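Local coordinates for Phosphoglucomutase/phosphomannomutase family protein (Burkholderia thailandensis, PDB 3UW2) that probably moves a phosphoryl group within a phosphohexose sugar, as a metal-dependent mutase of the phosphoglucomutase/phosphomannomutase family, at residues 123-128 / 139-144; 177-182 / 210-215; 194-199 / 254-259; 287-292 / 372-377; 390-395 / 458-463. One frame throughout, in Å; residues are numbered along the deposited sequence.

Contact 1: residues 123-128 / 139-144. With PO4 (phosphate ion), chain B.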
# COMPACT_ATOMS: atom_id res chain seq x y z
N SER A 123 -12.82 -13.60 -3.98
CA SER A 123 -12.52 -13.07 -2.61
C SER A 123 -11.17 -13.64 -2.15
O SER A 123 -10.79 -14.71 -2.59
CB SER A 123 -13.63 -13.50 -1.64
OG SER A 123 -14.87 -13.00 -2.11
N CYS A 124 -10.41 -12.94 -1.29
CA CYS A 124 -9.16 -13.54 -0.78
C CYS A 124 -8.85 -12.99 0.55
O CYS A 124 -9.29 -11.87 0.86
CB CYS A 124 -7.94 -13.28 -1.67
SG CYS A 124 -7.53 -11.53 -1.89
N ILE A 125 -8.05 -13.73 1.30
CA ILE A 125 -7.56 -13.19 2.55
C ILE A 125 -6.06 -13.49 2.57
O ILE A 125 -5.65 -14.61 2.31
CB ILE A 125 -8.22 -13.88 3.76
CG1 ILE A 125 -9.73 -13.64 3.74
CG2 ILE A 125 -7.62 -13.34 5.05
CD1 ILE A 125 -10.47 -14.54 4.74
N VAL A 126 -5.24 -12.49 2.83
CA VAL A 126 -3.83 -12.70 2.90
C VAL A 126 -3.46 -12.60 4.38
O VAL A 126 -3.81 -11.60 5.05
CB VAL A 126 -3.02 -11.72 2.00
CG1 VAL A 126 -1.52 -12.08 2.07
CG2 VAL A 126 -3.49 -11.81 0.51
N VAL A 127 -2.80 -13.63 4.91
CA VAL A 127 -2.37 -13.49 6.34
C VAL A 127 -0.99 -12.80 6.36
O VAL A 127 0.02 -13.42 5.94
CB VAL A 127 -2.23 -14.93 6.94
CG1 VAL A 127 -1.87 -14.87 8.43
CG2 VAL A 127 -3.57 -15.71 6.73
N THR A 128 -0.89 -11.55 6.86
CA THR A 128 0.34 -10.88 6.75
C THR A 128 0.33 -9.78 7.83
O THR A 128 -0.74 -9.25 8.21
CB THR A 128 0.57 -10.22 5.36
OG1 THR A 128 1.75 -9.40 5.43
CG2 THR A 128 -0.59 -9.32 5.03
N PHE A 139 -4.63 -9.76 8.81
CA PHE A 139 -5.36 -10.29 7.63
C PHE A 139 -5.78 -9.13 6.74
O PHE A 139 -6.38 -8.14 7.23
CB PHE A 139 -6.59 -11.07 8.09
CG PHE A 139 -6.29 -12.16 9.13
CD1 PHE A 139 -6.12 -13.47 8.74
CD2 PHE A 139 -6.19 -11.83 10.51
CE1 PHE A 139 -5.83 -14.46 9.68
CE2 PHE A 139 -5.90 -12.81 11.46
CZ PHE A 139 -5.72 -14.15 11.03
N LYS A 140 -5.48 -9.24 5.46
CA LYS A 140 -5.89 -8.27 4.46
C LYS A 140 -6.97 -8.97 3.66
O LYS A 140 -6.73 -10.09 3.24
CB LYS A 140 -4.65 -7.86 3.61
CG LYS A 140 -3.69 -6.91 4.40
CD LYS A 140 -2.58 -6.27 3.52
CE LYS A 140 -1.80 -5.24 4.32
NZ LYS A 140 -0.47 -4.93 3.75
N MET A 141 -8.16 -8.35 3.49
CA MET A 141 -9.35 -9.08 3.03
C MET A 141 -9.99 -8.47 1.80
O MET A 141 -10.28 -7.26 1.78
CB MET A 141 -10.36 -9.11 4.14
CG MET A 141 -9.89 -9.99 5.33
SD MET A 141 -10.86 -9.69 6.82
CE MET A 141 -10.35 -8.03 7.26
N VAL A 142 -10.20 -9.28 0.78
CA VAL A 142 -10.94 -8.81 -0.41
C VAL A 142 -12.20 -9.62 -0.52
O VAL A 142 -12.16 -10.85 -0.69
CB VAL A 142 -10.07 -8.83 -1.67
CG1 VAL A 142 -10.95 -8.49 -2.90
CG2 VAL A 142 -8.93 -7.80 -1.52
N LEU A 143 -13.35 -8.94 -0.46
CA LEU A 143 -14.64 -9.67 -0.51
C LEU A 143 -15.38 -9.35 -1.84
O LEU A 143 -15.82 -8.23 -2.06
CB LEU A 143 -15.49 -9.36 0.71
CG LEU A 143 -17.01 -9.70 0.57
CD1 LEU A 143 -17.25 -11.20 0.46
CD2 LEU A 143 -17.90 -9.04 1.63
N ARG A 144 -15.44 -10.31 -2.74
CA ARG A 144 -16.04 -10.11 -4.08
C ARG A 144 -15.45 -8.87 -4.80
O ARG A 144 -16.18 -8.07 -5.38
CB ARG A 144 -17.63 -10.13 -4.08
CG ARG A 144 -18.17 -11.45 -3.47
CD ARG A 144 -19.70 -11.61 -3.47
NE ARG A 144 -20.21 -11.30 -4.78
CZ ARG A 144 -20.96 -10.24 -5.11
NH1 ARG A 144 -21.39 -9.37 -4.21
NH2 ARG A 144 -21.20 -10.06 -6.38
P PO4 B . 1.41 -2.77 5.60
O2 PO4 B . 1.67 -2.45 4.13
O3 PO4 B . 1.89 -1.64 6.47
O4 PO4 B . 0.03 -3.29 5.88

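Contact 2: residues 177-182 / 210-215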
# COMPACT_ATOMS: atom_id res chain seq x y z
N VAL A 177 0.17 -20.14 -8.12
CA VAL A 177 -0.20 -19.09 -9.08
C VAL A 177 1.04 -18.22 -9.54
O VAL A 177 0.92 -17.30 -10.38
CB VAL A 177 -1.28 -18.19 -8.43
CG1 VAL A 177 -0.64 -17.16 -7.52
CG2 VAL A 177 -2.09 -17.46 -9.50
N ALA A 178 2.23 -18.58 -9.06
CA ALA A 178 3.43 -17.78 -9.38
C ALA A 178 3.78 -17.72 -10.87
O ALA A 178 4.12 -16.66 -11.40
CB ALA A 178 4.63 -18.28 -8.57
N ASP A 179 3.72 -18.86 -11.54
CA ASP A 179 4.06 -18.91 -12.95
C ASP A 179 3.08 -18.05 -13.75
O ASP A 179 3.52 -17.32 -14.63
CB ASP A 179 3.97 -20.33 -13.52
CG ASP A 179 5.09 -21.23 -13.04
OD1 ASP A 179 6.05 -20.77 -12.39
OD2 ASP A 179 4.98 -22.44 -13.31
N GLN A 180 1.76 -18.17 -13.49
CA GLN A 180 0.79 -17.31 -14.20
C GLN A 180 1.12 -15.83 -13.93
O GLN A 180 1.06 -14.99 -14.81
CB GLN A 180 -0.64 -17.49 -13.72
CG GLN A 180 -1.33 -18.70 -14.23
CD GLN A 180 -2.73 -18.79 -13.70
OE1 GLN A 180 -3.07 -19.72 -12.96
NE2 GLN A 180 -3.57 -17.86 -14.10
N TYR A 181 1.43 -15.52 -12.70
CA TYR A 181 1.74 -14.10 -12.37
C TYR A 181 2.97 -13.56 -13.15
O TYR A 181 2.92 -12.53 -13.85
CB TYR A 181 1.99 -14.03 -10.90
CG TYR A 181 2.33 -12.63 -10.36
CD1 TYR A 181 1.33 -11.68 -10.11
CD2 TYR A 181 3.63 -12.31 -10.06
CE1 TYR A 181 1.69 -10.40 -9.58
CE2 TYR A 181 4.00 -11.07 -9.56
CZ TYR A 181 3.01 -10.11 -9.31
OH TYR A 181 3.38 -8.86 -8.76
N VAL A 182 4.09 -14.25 -13.02
CA VAL A 182 5.30 -13.83 -13.71
C VAL A 182 5.07 -13.74 -15.21
O VAL A 182 5.44 -12.73 -15.83
CB VAL A 182 6.50 -14.75 -13.39
CG1 VAL A 182 7.75 -14.32 -14.20
CG2 VAL A 182 6.78 -14.72 -11.86
N ALA A 210 10.09 -11.39 -6.25
CA ALA A 210 10.60 -10.16 -6.92
C ALA A 210 11.91 -10.41 -7.68
O ALA A 210 12.05 -9.95 -8.83
CB ALA A 210 10.79 -9.04 -5.93
N THR A 211 12.82 -11.21 -7.11
CA THR A 211 14.08 -11.49 -7.80
C THR A 211 13.83 -12.32 -9.04
O THR A 211 14.38 -12.02 -10.10
CB THR A 211 15.16 -12.10 -6.88
OG1 THR A 211 14.62 -13.24 -6.19
CG2 THR A 211 15.56 -11.03 -5.83
N ARG A 212 12.95 -13.33 -8.92
CA ARG A 212 12.50 -14.12 -10.07
C ARG A 212 11.95 -13.22 -11.18
O ARG A 212 12.34 -13.38 -12.35
CB ARG A 212 11.40 -15.09 -9.66
CG ARG A 212 10.89 -15.94 -10.81
CD ARG A 212 9.86 -16.99 -10.33
NE ARG A 212 9.37 -17.60 -11.57
CZ ARG A 212 8.38 -18.48 -11.68
NH1 ARG A 212 7.77 -18.94 -10.62
NH2 ARG A 212 8.08 -18.93 -12.90
N LEU A 213 11.05 -12.30 -10.82
CA LEU A 213 10.41 -11.38 -11.80
C LEU A 213 11.42 -10.50 -12.52
O LEU A 213 11.42 -10.47 -13.75
CB LEU A 213 9.32 -10.50 -11.13
CG LEU A 213 8.70 -9.40 -11.96
CD1 LEU A 213 7.95 -10.08 -13.13
CD2 LEU A 213 7.74 -8.50 -11.13
N PHE A 214 12.28 -9.79 -11.76
CA PHE A 214 13.19 -8.86 -12.39
C PHE A 214 14.28 -9.60 -13.20
O PHE A 214 14.74 -9.10 -14.24
CB PHE A 214 13.75 -7.84 -11.38
CG PHE A 214 12.67 -7.06 -10.65
CD1 PHE A 214 11.52 -6.58 -11.32
CD2 PHE A 214 12.81 -6.78 -9.29
CE1 PHE A 214 10.51 -5.85 -10.65
CE2 PHE A 214 11.82 -6.10 -8.59
CZ PHE A 214 10.67 -5.60 -9.26
N LYS A 215 14.66 -10.82 -12.77
CA LYS A 215 15.53 -11.64 -13.65
C LYS A 215 14.84 -12.02 -14.94
O LYS A 215 15.49 -12.02 -16.01
CB LYS A 215 16.14 -12.89 -12.95
CG LYS A 215 17.21 -12.50 -11.97
CD LYS A 215 17.79 -13.69 -11.19
CE LYS A 215 19.23 -13.30 -10.84
NZ LYS A 215 20.04 -14.25 -10.01

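Contact 3: residues 194-199 / 254-259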
# COMPACT_ATOMS: atom_id res chain seq x y z
N PRO A 194 18.64 -4.12 -20.44
CA PRO A 194 18.75 -4.56 -19.04
C PRO A 194 19.24 -3.44 -18.15
O PRO A 194 19.98 -2.53 -18.60
CB PRO A 194 19.79 -5.69 -19.08
CG PRO A 194 20.44 -5.63 -20.41
CD PRO A 194 19.54 -4.86 -21.35
N LEU A 195 18.82 -3.48 -16.90
CA LEU A 195 19.22 -2.49 -15.96
C LEU A 195 19.69 -3.28 -14.72
O LEU A 195 19.01 -4.22 -14.27
CB LEU A 195 17.97 -1.66 -15.65
CG LEU A 195 17.94 -0.15 -15.47
CD1 LEU A 195 16.64 0.47 -15.97
CD2 LEU A 195 18.05 0.09 -13.97
N LYS A 196 20.81 -2.89 -14.14
CA LYS A 196 21.31 -3.58 -12.97
C LYS A 196 20.75 -2.94 -11.72
O LYS A 196 20.86 -1.73 -11.56
CB LYS A 196 22.85 -3.57 -12.92
CG LYS A 196 23.39 -4.46 -11.81
CD LYS A 196 24.81 -4.86 -12.09
CE LYS A 196 25.47 -5.38 -10.82
NZ LYS A 196 26.85 -5.75 -11.19
N LEU A 197 20.10 -3.75 -10.89
CA LEU A 197 19.32 -3.27 -9.71
C LEU A 197 19.83 -3.83 -8.39
O LEU A 197 20.26 -4.97 -8.34
CB LEU A 197 17.87 -3.76 -9.75
CG LEU A 197 16.97 -3.92 -10.91
CD1 LEU A 197 15.57 -3.97 -10.30
CD2 LEU A 197 17.16 -2.67 -11.73
N VAL A 198 19.72 -3.04 -7.34
CA VAL A 198 19.85 -3.52 -5.98
C VAL A 198 18.42 -3.81 -5.54
O VAL A 198 17.54 -2.94 -5.68
CB VAL A 198 20.52 -2.43 -5.11
CG1 VAL A 198 20.48 -2.84 -3.63
CG2 VAL A 198 21.98 -2.29 -5.55
N VAL A 199 18.14 -5.05 -5.12
CA VAL A 199 16.78 -5.40 -4.58
C VAL A 199 16.93 -5.83 -3.11
O VAL A 199 17.65 -6.78 -2.81
CB VAL A 199 16.14 -6.50 -5.42
CG1 VAL A 199 14.80 -6.96 -4.81
CG2 VAL A 199 15.96 -6.03 -6.88
N ALA A 254 28.73 1.04 -3.77
CA ALA A 254 29.83 0.09 -3.81
C ALA A 254 29.80 -0.90 -4.98
O ALA A 254 30.69 -1.73 -5.09
CB ALA A 254 29.95 -0.63 -2.49
N THR A 255 28.79 -0.81 -5.84
CA THR A 255 28.65 -1.71 -7.00
C THR A 255 28.32 -0.86 -8.25
O THR A 255 28.09 0.33 -8.13
CB THR A 255 27.51 -2.74 -6.78
OG1 THR A 255 26.22 -2.08 -6.75
CG2 THR A 255 27.74 -3.55 -5.47
N ASP A 256 28.26 -1.47 -9.44
CA ASP A 256 27.82 -0.74 -10.62
C ASP A 256 26.29 -0.84 -10.91
O ASP A 256 25.86 -0.62 -12.07
CB ASP A 256 28.62 -1.18 -11.85
CG ASP A 256 28.46 -2.66 -12.14
OD1 ASP A 256 27.73 -3.37 -11.40
OD2 ASP A 256 29.08 -3.11 -13.13
N ALA A 257 25.50 -1.20 -9.91
CA ALA A 257 24.07 -1.22 -10.09
C ALA A 257 23.66 0.21 -10.32
O ALA A 257 24.37 1.15 -9.88
CB ALA A 257 23.36 -1.81 -8.87
N GLU A 258 22.52 0.40 -10.97
CA GLU A 258 22.06 1.77 -11.37
C GLU A 258 20.96 2.32 -10.47
O GLU A 258 20.91 3.51 -10.25
CB GLU A 258 21.47 1.76 -12.77
CG GLU A 258 22.40 1.21 -13.85
CD GLU A 258 21.85 1.44 -15.27
OE1 GLU A 258 21.45 2.56 -15.59
OE2 GLU A 258 21.80 0.48 -16.06
N ILE A 259 20.09 1.44 -9.96
CA ILE A 259 18.87 1.82 -9.26
C ILE A 259 18.64 0.85 -8.11
O ILE A 259 18.92 -0.33 -8.27
CB ILE A 259 17.68 1.75 -10.28
CG1 ILE A 259 17.74 2.99 -11.23
CG2 ILE A 259 16.32 1.66 -9.62
CD1 ILE A 259 17.62 4.34 -10.53
O HOH W 1 23.06 -1.63 -15.83

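Contact 4: residues 287-292 / 372-377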
# COMPACT_ATOMS: atom_id res chain seq x y z
N MET A 287 4.10 11.01 -10.55
CA MET A 287 4.25 11.94 -11.70
C MET A 287 4.80 11.21 -12.94
O MET A 287 4.33 11.39 -14.06
CB MET A 287 5.05 13.18 -11.32
CG MET A 287 4.22 14.08 -10.39
SD MET A 287 4.83 15.72 -9.91
CE MET A 287 6.04 15.36 -8.63
N LEU A 288 5.78 10.31 -12.72
CA LEU A 288 6.47 9.72 -13.84
C LEU A 288 5.53 8.69 -14.50
O LEU A 288 5.46 8.55 -15.75
CB LEU A 288 7.79 9.06 -13.32
CG LEU A 288 8.75 8.43 -14.32
CD1 LEU A 288 9.57 9.52 -15.06
CD2 LEU A 288 9.71 7.40 -13.67
N PHE A 289 4.82 7.96 -13.65
CA PHE A 289 3.83 7.01 -14.18
C PHE A 289 2.66 7.72 -14.91
O PHE A 289 2.19 7.27 -15.95
CB PHE A 289 3.29 6.19 -12.98
CG PHE A 289 4.31 5.24 -12.42
CD1 PHE A 289 4.98 4.34 -13.28
CD2 PHE A 289 4.49 5.15 -11.03
CE1 PHE A 289 5.93 3.44 -12.77
CE2 PHE A 289 5.45 4.24 -10.51
CZ PHE A 289 6.15 3.39 -11.40
N ALA A 290 2.16 8.79 -14.32
CA ALA A 290 1.02 9.53 -14.87
C ALA A 290 1.43 10.04 -16.24
O ALA A 290 0.61 10.05 -17.17
CB ALA A 290 0.70 10.75 -13.97
N GLU A 291 2.65 10.55 -16.38
CA GLU A 291 3.05 11.03 -17.68
C GLU A 291 2.96 9.91 -18.72
O GLU A 291 2.37 10.10 -19.79
CB GLU A 291 4.45 11.64 -17.61
CG GLU A 291 5.14 11.86 -18.96
CD GLU A 291 6.51 12.57 -18.78
OE1 GLU A 291 7.29 12.21 -17.85
OE2 GLU A 291 6.78 13.49 -19.57
N GLU A 292 3.53 8.77 -18.43
CA GLU A 292 3.50 7.67 -19.40
C GLU A 292 2.03 7.16 -19.65
O GLU A 292 1.60 6.96 -20.80
CB GLU A 292 4.41 6.54 -18.89
CG GLU A 292 4.68 5.46 -19.94
CD GLU A 292 3.47 4.60 -20.27
OE1 GLU A 292 2.68 4.30 -19.34
OE2 GLU A 292 3.28 4.25 -21.47
N LEU A 372 10.79 0.10 -14.17
CA LEU A 372 11.89 -0.35 -15.06
C LEU A 372 11.55 -0.15 -16.57
O LEU A 372 12.41 0.16 -17.37
CB LEU A 372 12.24 -1.81 -14.79
CG LEU A 372 12.81 -2.27 -13.44
CD1 LEU A 372 12.86 -3.77 -13.37
CD2 LEU A 372 14.21 -1.69 -13.36
N GLU A 373 10.31 -0.37 -16.96
CA GLU A 373 9.90 -0.15 -18.35
C GLU A 373 10.24 1.29 -18.81
O GLU A 373 10.71 1.50 -19.95
CB GLU A 373 8.40 -0.36 -18.47
CG GLU A 373 7.85 -0.14 -19.89
CD GLU A 373 6.36 -0.44 -19.95
OE1 GLU A 373 5.50 0.34 -19.39
OE2 GLU A 373 6.04 -1.47 -20.54
N ILE A 374 9.95 2.26 -17.93
CA ILE A 374 10.21 3.66 -18.19
C ILE A 374 11.70 4.00 -18.07
O ILE A 374 12.26 4.63 -18.98
CB ILE A 374 9.40 4.56 -17.25
CG1 ILE A 374 7.87 4.37 -17.51
CG2 ILE A 374 9.80 6.03 -17.41
CD1 ILE A 374 6.96 4.99 -16.48
N LEU A 375 12.34 3.63 -16.94
CA LEU A 375 13.76 3.92 -16.67
C LEU A 375 14.67 3.31 -17.75
O LEU A 375 15.66 3.93 -18.17
CB LEU A 375 14.16 3.34 -15.30
CG LEU A 375 13.50 4.03 -14.08
CD1 LEU A 375 14.11 3.48 -12.78
CD2 LEU A 375 13.56 5.54 -14.16
N ALA A 376 14.30 2.14 -18.26
CA ALA A 376 15.16 1.50 -19.26
C ALA A 376 15.25 2.26 -20.59
O ALA A 376 16.14 2.02 -21.38
CB ALA A 376 14.74 0.02 -19.48
N ARG A 377 14.34 3.20 -20.83
CA ARG A 377 14.43 4.04 -22.06
C ARG A 377 15.50 5.13 -22.00
O ARG A 377 15.71 5.82 -22.98
CB ARG A 377 13.04 4.63 -22.39
CG ARG A 377 12.05 3.50 -22.63
CD ARG A 377 10.59 3.98 -22.60
NE ARG A 377 9.67 2.89 -22.98
CZ ARG A 377 8.41 2.85 -22.57
NH1 ARG A 377 7.96 3.78 -21.74
NH2 ARG A 377 7.63 1.86 -22.94
O HOH W 2 5.41 2.47 -21.35

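Contact 5: residues 390-395 / 458-463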
# COMPACT_ATOMS: atom_id res chain seq x y z
N ASN A 390 10.14 18.85 -7.49
CA ASN A 390 10.52 18.63 -6.09
C ASN A 390 10.21 19.91 -5.32
O ASN A 390 9.91 20.92 -5.95
CB ASN A 390 12.04 18.31 -5.99
CG ASN A 390 12.35 17.34 -4.84
OD1 ASN A 390 11.44 16.91 -4.10
ND2 ASN A 390 13.61 16.99 -4.70
N ALA A 391 10.27 19.88 -3.99
CA ALA A 391 9.95 21.10 -3.19
C ALA A 391 10.60 20.92 -1.85
O ALA A 391 11.14 19.91 -1.63
CB ALA A 391 8.45 21.23 -3.04
N VAL A 392 10.57 21.87 -0.93
CA VAL A 392 11.12 21.53 0.39
C VAL A 392 9.95 21.01 1.22
O VAL A 392 8.81 21.44 0.98
CB VAL A 392 11.83 22.73 1.09
CG1 VAL A 392 12.82 23.40 0.15
CG2 VAL A 392 10.82 23.76 1.55
N SER A 393 10.21 20.13 2.18
CA SER A 393 9.16 19.70 3.16
C SER A 393 9.66 19.43 4.59
O SER A 393 10.86 19.29 4.83
CB SER A 393 8.39 18.45 2.70
OG SER A 393 9.14 17.67 1.80
N THR A 394 8.70 19.38 5.53
CA THR A 394 8.89 18.85 6.90
C THR A 394 8.56 17.36 7.00
O THR A 394 7.81 16.83 6.19
CB THR A 394 7.92 19.54 7.90
OG1 THR A 394 6.55 19.21 7.56
CG2 THR A 394 8.15 21.06 7.97
N PRO A 395 9.12 16.66 8.01
CA PRO A 395 8.50 15.30 8.26
C PRO A 395 7.09 15.44 8.88
O PRO A 395 6.69 16.58 9.26
CB PRO A 395 9.48 14.63 9.26
CG PRO A 395 10.38 15.73 9.76
CD PRO A 395 10.39 16.85 8.74
N THR A 458 7.75 25.97 -1.60
CA THR A 458 8.68 26.23 -2.71
C THR A 458 9.98 26.91 -2.27
O THR A 458 10.82 27.15 -3.10
CB THR A 458 7.99 27.08 -3.78
OG1 THR A 458 7.67 28.37 -3.24
CG2 THR A 458 6.75 26.37 -4.32
N SER A 459 10.12 27.23 -0.97
CA SER A 459 11.40 27.69 -0.40
C SER A 459 11.42 27.47 1.11
O SER A 459 10.36 27.20 1.74
CB SER A 459 11.66 29.17 -0.70
OG SER A 459 10.67 29.94 -0.05
N ASP A 460 12.60 27.58 1.70
CA ASP A 460 12.74 27.40 3.15
C ASP A 460 11.88 28.43 3.89
O ASP A 460 11.20 28.10 4.85
CB ASP A 460 14.21 27.49 3.61
CG ASP A 460 15.09 26.34 3.08
OD1 ASP A 460 14.60 25.19 2.92
OD2 ASP A 460 16.30 26.56 2.82
N ALA A 461 11.91 29.68 3.43
CA ALA A 461 11.20 30.74 4.16
C ALA A 461 9.69 30.55 4.07
O ALA A 461 8.96 30.78 5.04
CB ALA A 461 11.62 32.13 3.71
N ALA A 462 9.23 30.12 2.91
CA ALA A 462 7.82 29.78 2.73
C ALA A 462 7.36 28.58 3.59
O ALA A 462 6.24 28.60 4.12
CB ALA A 462 7.47 29.58 1.25
N LEU A 463 8.21 27.58 3.78
CA LEU A 463 7.90 26.49 4.72
C LEU A 463 7.69 27.05 6.15
O LEU A 463 6.75 26.67 6.85
CB LEU A 463 9.00 25.40 4.72
CG LEU A 463 8.72 24.02 5.35
CD1 LEU A 463 7.65 23.26 4.58
CD2 LEU A 463 9.99 23.19 5.48

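Contact 1: residues 123-128 / 139-144
Val127 and Phe139 face each other as a non-hydrogen-bonded pair of an antiparallel hairpin, strands 124-127 and 136-143, in the first alpha/beta/alpha domain. The Phe139 side chain leaves with CG anti to the carbonyl carbon (chi1 -53°), which lays it alongside Val127, pointing the same way; Val127 CG2 sits 3.9 Å from Phe139 CE1. Ile125 CG2 comes to the edge of the same ring and also touches Phe139 CB at 3.9 Å. Beyond it Met141 runs beside Ile125, with Ile125 CG1 against Met141 CG, before its bent end turns off toward Phe53 of helix 43-59.

The other face carries Cys124, Val126, Lys140 and Val142. Cys124 SG stands between its own N and carbonyl carbon (chi1 60°) and rests 3.7 Å from Val142 CB. Between the strands, Val142 N reaches Cys124 O at 2.7 Å in an almost straight bond, and past the last bridge Ser123 OG accepts from Arg144 N at 2.8 Å.

Lys140 is extended beyond CG, its CD passing Thr128 CG2 at 3.9 Å. Its NZ bonds phosphate O4 at 2.7 Å and forms salt bridges with Asp266 and Asp268, two of the three zinc ligands. The hairpin thus delivers one ammonium group between metal-binding carboxylates and an anion; the phosphate, probably from the crystallisation liquor, suggests that a phosphoryl group could be accommodated here.

Contact 2: residues 177-182 / 210-215
Arg212 reaches from helix 206-216 across to helix 178-186 and closes both of its terminal nitrogens on a single oxygen of Asp179. Arg212 NH2 stands 2.8 Å from Asp179 OD1, while its NH1 completes the end-on grip at 3.1 Å from that same OD1. The oxygen lies in the guanidinium plane, but the carboxylate is turned nearly perpendicular to it, 82° between the planes. NH2 meets OD1 from above the carboxylate, whereas NH1 comes nearly along the C-O axis. With CG anti to the backbone N (chi1 -180°) and the chain extended as far as NE, Arg212 spans the gap at full stretch. This is the solvent side: both charged residues are exposed, and the salt bridge is probably weakened by water.

The two helices belong to the second alpha/beta/alpha domain, where strand 197-200 follows the first of them and leads into the other. Their short segments run 41° apart with axes 10.9 Å from each other at closest, a wide spacing that the long arginine bridges.

Deeper in, aliphatic groups pack on the arginine. Val182 CG2 lies over one face of the guanidinium, toward its rim, 3.9 Å from Arg212 NE, and Ala178 CB sits 3.8 Å from Arg212 NH1. The apolar touch is made by the other methyl, Val182 CG1, with Leu213 CD1 at 4.4 Å. Leu209 and Ala216 of helix 206-216 also touch Val182, and Leu365 of helix 364-375 packs on Leu213.

Contact 3: residues 194-199 / 254-259
Lys196 O takes the N-H of Glu258 at 2.8 Å in a nearly straight bond, where two neighbouring parallel strands of the second alpha/beta/alpha domain, 197-200 and 259-263, come together. One step on, Val198 N donates to Ile259 O at 3.0 Å, and Leu197 pairs with Ile259 in a parallel bridge.

Side chains close around these bonds. Val198 CG2 presses on Ala257 CB at 3.6 Å, and Leu195 CD2 meets Ile259 CG1 at 4.0 Å. Lys196, CG anti to the backbone N (chi1 -172°) and extended from there, runs over Ala257 CA to bring NZ to Asp256. The two form a salt bridge on the syn side of Asp256 OD1; the pairing is clear, but the modelled 2.5 Å from Lys196 NZ to Asp256 OD1 is so short that its detail is doubtful.

Further out, Glu258 is held by a salt bridge to Arg193, while Leu252 of helix 246-254 packs on both Val198 and Ala257. Leu375 of helix 364-375, from the third domain, touches Leu195 and Ile259. A water links the two segments: it accepts from Lys196 N at 3.1 Å and donates to Glu258 OE2.

Contact 4: residues 287-292 / 372-377
Ile374 of helix 364-375 pushes its side chain at one turn of helix 282-296, meeting Leu288, Phe289 and Glu292. Both helices belong to the third alpha/beta/alpha domain.

The apolar contacts carry most of the interface. With CG1 anti to the carbonyl carbon (chi1 -64°) and CD1 extended beyond it, Ile374 works with two separate branches. Ile374 CD1 lies 3.8 Å from Phe289 CD1, approaching the ring obliquely, and equally close, 3.8 Å, to Glu292 CB. The short branch, Ile374 CG2, lies 4.0 Å from Leu288 CD2, the two side chains sliding past each other in opposite directions. Leu288 CD2 also reaches Leu375 CD2, a looser touch at 4.3 Å. Behind this layer, Leu384 of helix 381-386 packs on both leucines, and Phe354 meets Phe289 ring edge-to-face.

Charged groups gather beside the apolar part. Glu292 has CG anti to the backbone N (chi1 -168°), which brings CG near Arg377 NH1 at the guanidinium edge, and the bend at chi2 (-70°) then turns the carboxylate elsewhere: Glu292 OE1 forms a salt bridge with Arg296 of its own helix. Glu373 OE2 forms its salt bridge with Arg357. Glu292 and Arg377 do not pair directly. Having arginine partners nearby probably offsets the closeness of the two glutamates.

Water provides the polar link between the two segments. One molecule gives weak hydrogen bonds to Glu292 OE2 and to Glu373 OE1, and accepts a firmer one from Arg377 NH2 at 2.8 Å.

Contact 5: residues 390-395 / 458-463
Strand 392-398 passes the first turn of helix 460-477, the nearest CA atoms being those of Ser393 and Leu463 at 7.1 Å, too far for backbone to meet backbone, so every touch involves a side chain. Val392 and Leu463 carry it. Val392 places CG2 between its own N and carbonyl carbon and CG1 anti to that carbonyl (chi1 -50°), which spreads the two methyls over the start of the helix. Val392 CG2 lies 3.5 Å from Ser459 O and 4.0 Å from Leu463 CB, while Val392 CG1 meets Asp460 OD1 at 3.7 Å.

Leu463 extends over the strand with CG anti to its backbone N (chi1 -165°). Leu463 CD2 touches Thr394 CG2 at 3.8 Å and the carbonyl carbon of Ser393, the leucine and threonine crossing at a slant. Thr394 OG1 donates to Pro395 O at 3.1 Å from above that carbonyl's plane, and has a weak hydrogen bond with Phe455 N.

The helix start is organised by Ser459, an N-cap whose OG accepts from Ala462 N at 3.3 Å; Ser459 O in turn takes the N-H of Leu463. Strand 392-398 is an outermost strand of the antiparallel sheet in the C-terminal domain, paired there with strand 451-457, and Phe455 and Ala457 of that neighbour also touch Leu463.

Helix and edge strand thus meet mainly through aliphatic carbons, some against oxygens of the helix start, a contact that would rely on shape and burial of carbon, while Ser459 OG and O bond within the helix's first turn.

Overall arrangement
Contact 1 lies at the metal centre: the Lys140 side chain lies about 3 Å from the zinc ion, whereas the other four contacts are away from it. Contacts 2, 3 and 4 touch one another through apolar side chains, joining the second and third domains. Phe214 CD2 packs on Val199 CG2 at 4.0 Å, and Phe214 CD1 meets Leu372 CD1 at 3.7 Å. Leu197 CD2 also reaches Leu372 CD2, so helix 364-375 of contact 4 serves both neighbours. Contact 5 stands apart, its nearest atoms about 6 Å from contact 4 but about 22 Å from contact 1, and on the opposite side of the chain's centre from the latter.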